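Local coordinates for signal recognition particle 19 kDa protein (PDB 3DLU), which probably binds 7S RNA directly and promotes binding of the SRP54 subunit, as part of the particle that targets nascent membrane proteins to the cytoplasmic membrane, at residues Val34-Arg39 / Glu94-Ser99; Leu44-Ile49 / Ser82-Leu87. All blocks are in the same frame, centred on the assembly; numbering follows the deposited sequence.

Helix 81-100 takes part in both contacts: its C-terminal part meets helix 34-43 in contact 1, its N-terminal part the turn after helix 34-43 in contact 2. The two centres lie 13 Å apart, and their nearest atoms are about 4 Å from each other without touching. Along the chain the segments of contact 2 are nested inside the loop closed by contact 1. Strand 3-6, helix 34-43, strands 47-56 and 68-76 and helix 81-100 follow one another as beta-alpha-beta-beta-alpha, with both helices packed on the sheet. Together the contacts tie the final helix to helix 34-43 and to the turn leading from it into strand 47-56 in this compact RNA-binding protein of the signal recognition particle.

Contact 1. Residues Val34-Arg39 / Glu94-Ser99; sequences VEEIVR and EFRRRS
Phe95 and Arg96, neighbours on helix 81-100, reach across to Arg39 and Glu36, one turn apart on helix 34-43. The Phe95 ring lies flat against the Arg39 guanidinium, the two planes only 10° apart. The cation-pi contact places Arg39 CZ 3.8 Å from the ring centroid. With chi1 at -176° Arg39 swings CG away from its backbone N, and the extended chain carries CD and NE along the ring: CD makes a CH-pi contact over the same face, and NE sits above the ring centre. The Phe95 edge, meanwhile, points at the carbonyl of Glu36, with CE2 4.2 Å from Glu36 O.

Arg96 then grips the Glu36 carboxylate side-on, NE to OE2 at 2.8 Å and NH2 to OE1 at 2.7 Å. Both bonds of this salt bridge are nearly straight, and each oxygen is met on its syn side, although NE stands somewhat out of the carboxylate plane. Paired bonds fix the rotation of both groups, Arg33 N gives OE1 a further bond, and Arg96 NH1 is bonded to Glu30 O. Further along, Arg98 turns back to Glu94 in a salt bridge within the helix, NH1 2.6 Å from Glu94 OE1. Ser99 OG closes the contact through a water 2.8 Å away, which accepts a bond from Arg39 NH1.

The short helical axes cross at 106° and approach to 11.8 Å, a spacing spanned by these long side chains. Phe95 also packs on Ala40 and Glu43 of helix 34-43, whose other side, through Val34 and Ile37, rests on strand 68-76.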
# COMPACT_ATOMS: atom_id res chain seq x y z
N VAL A 34 12.78 3.67 1.87
CA VAL A 34 12.36 2.37 2.38
C VAL A 34 13.40 1.29 2.05
O VAL A 34 13.74 0.47 2.91
CB VAL A 34 10.98 1.96 1.82
CG1 VAL A 34 10.72 0.48 2.08
CG2 VAL A 34 9.88 2.83 2.43
N GLU A 35 13.91 1.30 0.82
CA GLU A 35 14.88 0.30 0.38
C GLU A 35 16.20 0.43 1.14
O GLU A 35 16.88 -0.56 1.38
CB GLU A 35 15.13 0.41 -1.12
N GLU A 36 16.55 1.64 1.54
CA GLU A 36 17.77 1.84 2.31
C GLU A 36 17.61 1.26 3.72
O GLU A 36 18.55 0.67 4.27
CB GLU A 36 18.12 3.33 2.40
CG GLU A 36 18.67 3.92 1.11
CD GLU A 36 19.02 5.40 1.26
OE1 GLU A 36 18.12 6.17 1.65
OE2 GLU A 36 20.18 5.78 1.01
N ILE A 37 16.44 1.46 4.30
CA ILE A 37 16.12 0.90 5.61
C ILE A 37 16.15 -0.63 5.55
O ILE A 37 16.67 -1.28 6.45
CB ILE A 37 14.77 1.42 6.08
CG1 ILE A 37 14.89 2.93 6.34
CG2 ILE A 37 14.28 0.69 7.33
CD1 ILE A 37 13.56 3.66 6.47
N VAL A 38 15.61 -1.19 4.48
CA VAL A 38 15.61 -2.64 4.35
C VAL A 38 17.05 -3.15 4.22
O VAL A 38 17.44 -4.11 4.88
CB VAL A 38 14.77 -3.11 3.15
CG1 VAL A 38 15.04 -4.59 2.85
CG2 VAL A 38 13.29 -2.88 3.43
N ARG A 39 17.83 -2.48 3.38
CA ARG A 39 19.23 -2.86 3.21
C ARG A 39 19.99 -2.79 4.53
O ARG A 39 20.76 -3.70 4.86
CB ARG A 39 19.92 -1.98 2.16
CG ARG A 39 21.35 -2.41 1.90
CD ARG A 39 22.05 -1.45 0.95
NE ARG A 39 23.49 -1.71 0.92
CZ ARG A 39 24.38 -0.95 0.30
NH1 ARG A 39 23.99 0.14 -0.35
NH2 ARG A 39 25.67 -1.27 0.32
N GLU A 94 26.62 5.13 6.50
CA GLU A 94 27.78 4.39 6.03
C GLU A 94 27.63 3.93 4.57
O GLU A 94 28.56 4.12 3.77
CB GLU A 94 28.09 3.23 6.98
CG GLU A 94 29.16 2.29 6.52
CD GLU A 94 29.21 1.01 7.36
OE1 GLU A 94 29.87 0.04 6.94
OE2 GLU A 94 28.58 0.98 8.44
N PHE A 95 26.49 3.33 4.22
CA PHE A 95 26.21 2.95 2.83
C PHE A 95 26.39 4.14 1.91
O PHE A 95 26.95 4.04 0.82
CB PHE A 95 24.76 2.49 2.61
CG PHE A 95 24.39 1.22 3.29
CD1 PHE A 95 25.33 0.23 3.52
CD2 PHE A 95 23.07 0.99 3.67
CE1 PHE A 95 24.97 -0.96 4.13
CE2 PHE A 95 22.70 -0.20 4.28
CZ PHE A 95 23.66 -1.17 4.52
N ARG A 96 25.84 5.28 2.32
CA ARG A 96 25.87 6.46 1.48
C ARG A 96 27.30 6.97 1.27
O ARG A 96 27.65 7.41 0.18
CB ARG A 96 24.97 7.56 2.05
CG ARG A 96 23.48 7.20 1.93
CD ARG A 96 22.63 8.29 2.55
NE ARG A 96 21.21 8.07 2.30
CZ ARG A 96 20.26 8.94 2.63
NH1 ARG A 96 20.59 10.10 3.22
NH2 ARG A 96 18.99 8.65 2.38
N ARG A 97 28.12 6.92 2.32
CA ARG A 97 29.53 7.30 2.18
C ARG A 97 30.24 6.36 1.21
O ARG A 97 31.06 6.80 0.41
CB ARG A 97 30.22 7.31 3.54
CG ARG A 97 29.86 8.53 4.38
CD ARG A 97 30.30 8.38 5.83
NE ARG A 97 30.20 9.65 6.55
CZ ARG A 97 30.20 9.75 7.87
NH1 ARG A 97 30.27 8.66 8.63
NH2 ARG A 97 30.11 10.95 8.44
N ARG A 98 29.91 5.08 1.27
CA ARG A 98 30.47 4.13 0.31
C ARG A 98 30.06 4.45 -1.13
O ARG A 98 30.88 4.44 -2.04
CB ARG A 98 30.11 2.68 0.67
CG ARG A 98 30.94 2.12 1.80
CD ARG A 98 30.92 0.59 1.80
NE ARG A 98 29.75 0.06 2.49
CZ ARG A 98 29.72 -0.18 3.80
NH1 ARG A 98 30.79 0.07 4.55
NH2 ARG A 98 28.61 -0.66 4.37
N SER A 99 28.78 4.75 -1.34
CA SER A 99 28.28 5.08 -2.67
C SER A 99 28.84 6.38 -3.20
O SER A 99 28.88 6.60 -4.42
CB SER A 99 26.75 5.17 -2.66
OG SER A 99 26.20 4.01 -2.08
O HOH W 1 26.81 1.66 -0.71

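Contact 2. Residues Leu44-Ile49 / Ser82-Leu87; sequences LKFKVI and SKSLKL
Leu44 and Phe46 reach from the turn after helix 34-43 toward Leu87 and Ser84 on helix 81-100. The closer packing is around Leu87: Leu44 CD1 lies 3.9 Å from Leu87 CB and 3.7 Å from Leu87 O, touching the side chain at its root and the backbone beside it. Leu87 CD1 comes to the edge of the Phe46 ring, 4.1 Å from CZ, and the two side chains cross at about a right angle. Leu44 CB lies over one face of that ring. Ser84 makes a lighter touch, its CB 3.9 Å from Phe46 CE2, while its OG is hydrogen-bonded to Ser77 OG and Gly80 O. Were Phe46 an alanine, Ser84 CB and Leu87 CD1 would probably lose their aromatic neighbour and a gap would open beneath Leu44 CB. Phe46 and Ser84 are buried, whereas Leu44 and Leu87 remain partly exposed, on the solvent side of the contact. Lys45, with positive phi (71°), ends helix 34-43 in a Schellman motif, and Lys47 starts the strand that pairs with strand 68-76. Such a helix-to-strand turn, covered by a second helix, belongs to the beta-alpha-beta-beta-alpha fold of the SRP19 family, in which helices pack against a three-stranded antiparallel sheet.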
# COMPACT_ATOMS: atom_id res chain seq x y z
N LEU A 44 22.35 -5.38 9.37
CA LEU A 44 22.38 -5.42 10.84
C LEU A 44 21.88 -6.75 11.40
O LEU A 44 21.85 -6.94 12.62
CB LEU A 44 21.53 -4.28 11.42
CG LEU A 44 22.09 -2.88 11.13
CD1 LEU A 44 21.04 -1.79 11.34
CD2 LEU A 44 23.34 -2.62 11.98
N LYS A 45 21.49 -7.65 10.50
CA LYS A 45 20.98 -8.98 10.86
C LYS A 45 19.60 -8.93 11.51
O LYS A 45 19.24 -9.79 12.31
CB LYS A 45 21.93 -9.72 11.79
CG LYS A 45 23.39 -9.62 11.41
CD LYS A 45 23.88 -10.72 10.53
CE LYS A 45 25.36 -10.95 10.82
NZ LYS A 45 26.00 -11.81 9.81
N PHE A 46 18.82 -7.91 11.18
CA PHE A 46 17.45 -7.85 11.64
C PHE A 46 16.65 -8.69 10.67
O PHE A 46 17.10 -8.95 9.55
CB PHE A 46 16.92 -6.41 11.66
CG PHE A 46 17.66 -5.48 12.59
CD1 PHE A 46 18.51 -5.97 13.57
CD2 PHE A 46 17.45 -4.12 12.52
CE1 PHE A 46 19.17 -5.11 14.44
CE2 PHE A 46 18.10 -3.24 13.39
CZ PHE A 46 18.97 -3.73 14.35
N LYS A 47 15.48 -9.14 11.07
CA LYS A 47 14.66 -9.89 10.13
C LYS A 47 13.56 -8.99 9.60
O LYS A 47 12.89 -8.32 10.37
CB LYS A 47 14.05 -11.12 10.82
CG LYS A 47 13.19 -11.95 9.89
CD LYS A 47 12.69 -13.21 10.58
CE LYS A 47 12.06 -14.16 9.56
NZ LYS A 47 11.41 -15.33 10.23
N VAL A 48 13.41 -8.95 8.27
CA VAL A 48 12.37 -8.16 7.63
C VAL A 48 11.09 -8.96 7.44
O VAL A 48 11.08 -10.00 6.78
CB VAL A 48 12.85 -7.58 6.29
CG1 VAL A 48 11.79 -6.72 5.67
CG2 VAL A 48 14.14 -6.78 6.50
N ILE A 49 10.01 -8.45 8.03
CA ILE A 49 8.71 -9.11 8.07
C ILE A 49 7.74 -8.58 7.00
O ILE A 49 7.08 -9.36 6.30
CB ILE A 49 8.07 -8.95 9.47
CG1 ILE A 49 9.00 -9.52 10.56
CG2 ILE A 49 6.68 -9.57 9.54
CD1 ILE A 49 9.42 -10.97 10.32
N SER A 82 14.16 2.09 19.71
CA SER A 82 14.95 3.32 19.70
C SER A 82 16.40 3.04 19.28
O SER A 82 16.95 3.73 18.42
CB SER A 82 14.89 4.01 21.07
OG SER A 82 15.64 5.21 21.04
N LYS A 83 17.01 2.03 19.87
CA LYS A 83 18.38 1.68 19.50
C LYS A 83 18.47 1.15 18.07
O LYS A 83 19.43 1.43 17.36
CB LYS A 83 18.98 0.67 20.48
CG LYS A 83 20.36 0.17 20.07
CD LYS A 83 21.35 1.34 19.88
CE LYS A 83 22.77 0.82 19.65
NZ LYS A 83 23.76 1.92 19.38
N SER A 84 17.48 0.37 17.66
CA SER A 84 17.46 -0.15 16.29
C SER A 84 17.38 0.97 15.25
O SER A 84 18.01 0.89 14.21
CB SER A 84 16.28 -1.13 16.11
OG SER A 84 16.42 -2.26 16.97
N LEU A 85 16.56 1.99 15.51
CA LEU A 85 16.47 3.14 14.61
C LEU A 85 17.81 3.85 14.47
O LEU A 85 18.20 4.24 13.37
CB LEU A 85 15.41 4.14 15.08
CG LEU A 85 13.94 3.72 15.00
CD1 LEU A 85 13.04 4.79 15.60
CD2 LEU A 85 13.52 3.38 13.56
N LYS A 86 18.51 4.03 15.58
CA LYS A 86 19.84 4.65 15.54
C LYS A 86 20.83 3.79 14.73
O LYS A 86 21.59 4.30 13.90
CB LYS A 86 20.37 4.91 16.95
CG LYS A 86 19.61 6.00 17.72
CD LYS A 86 19.98 5.98 19.20
CE LYS A 86 19.15 6.98 19.99
NZ LYS A 86 19.32 6.78 21.45
N LEU A 87 20.82 2.48 14.97
CA LEU A 87 21.71 1.58 14.25
C LEU A 87 21.43 1.64 12.76
O LEU A 87 22.34 1.65 11.93
CB LEU A 87 21.54 0.14 14.74
CG LEU A 87 22.10 -0.15 16.13
CD1 LEU A 87 21.55 -1.48 16.62
CD2 LEU A 87 23.63 -0.17 16.05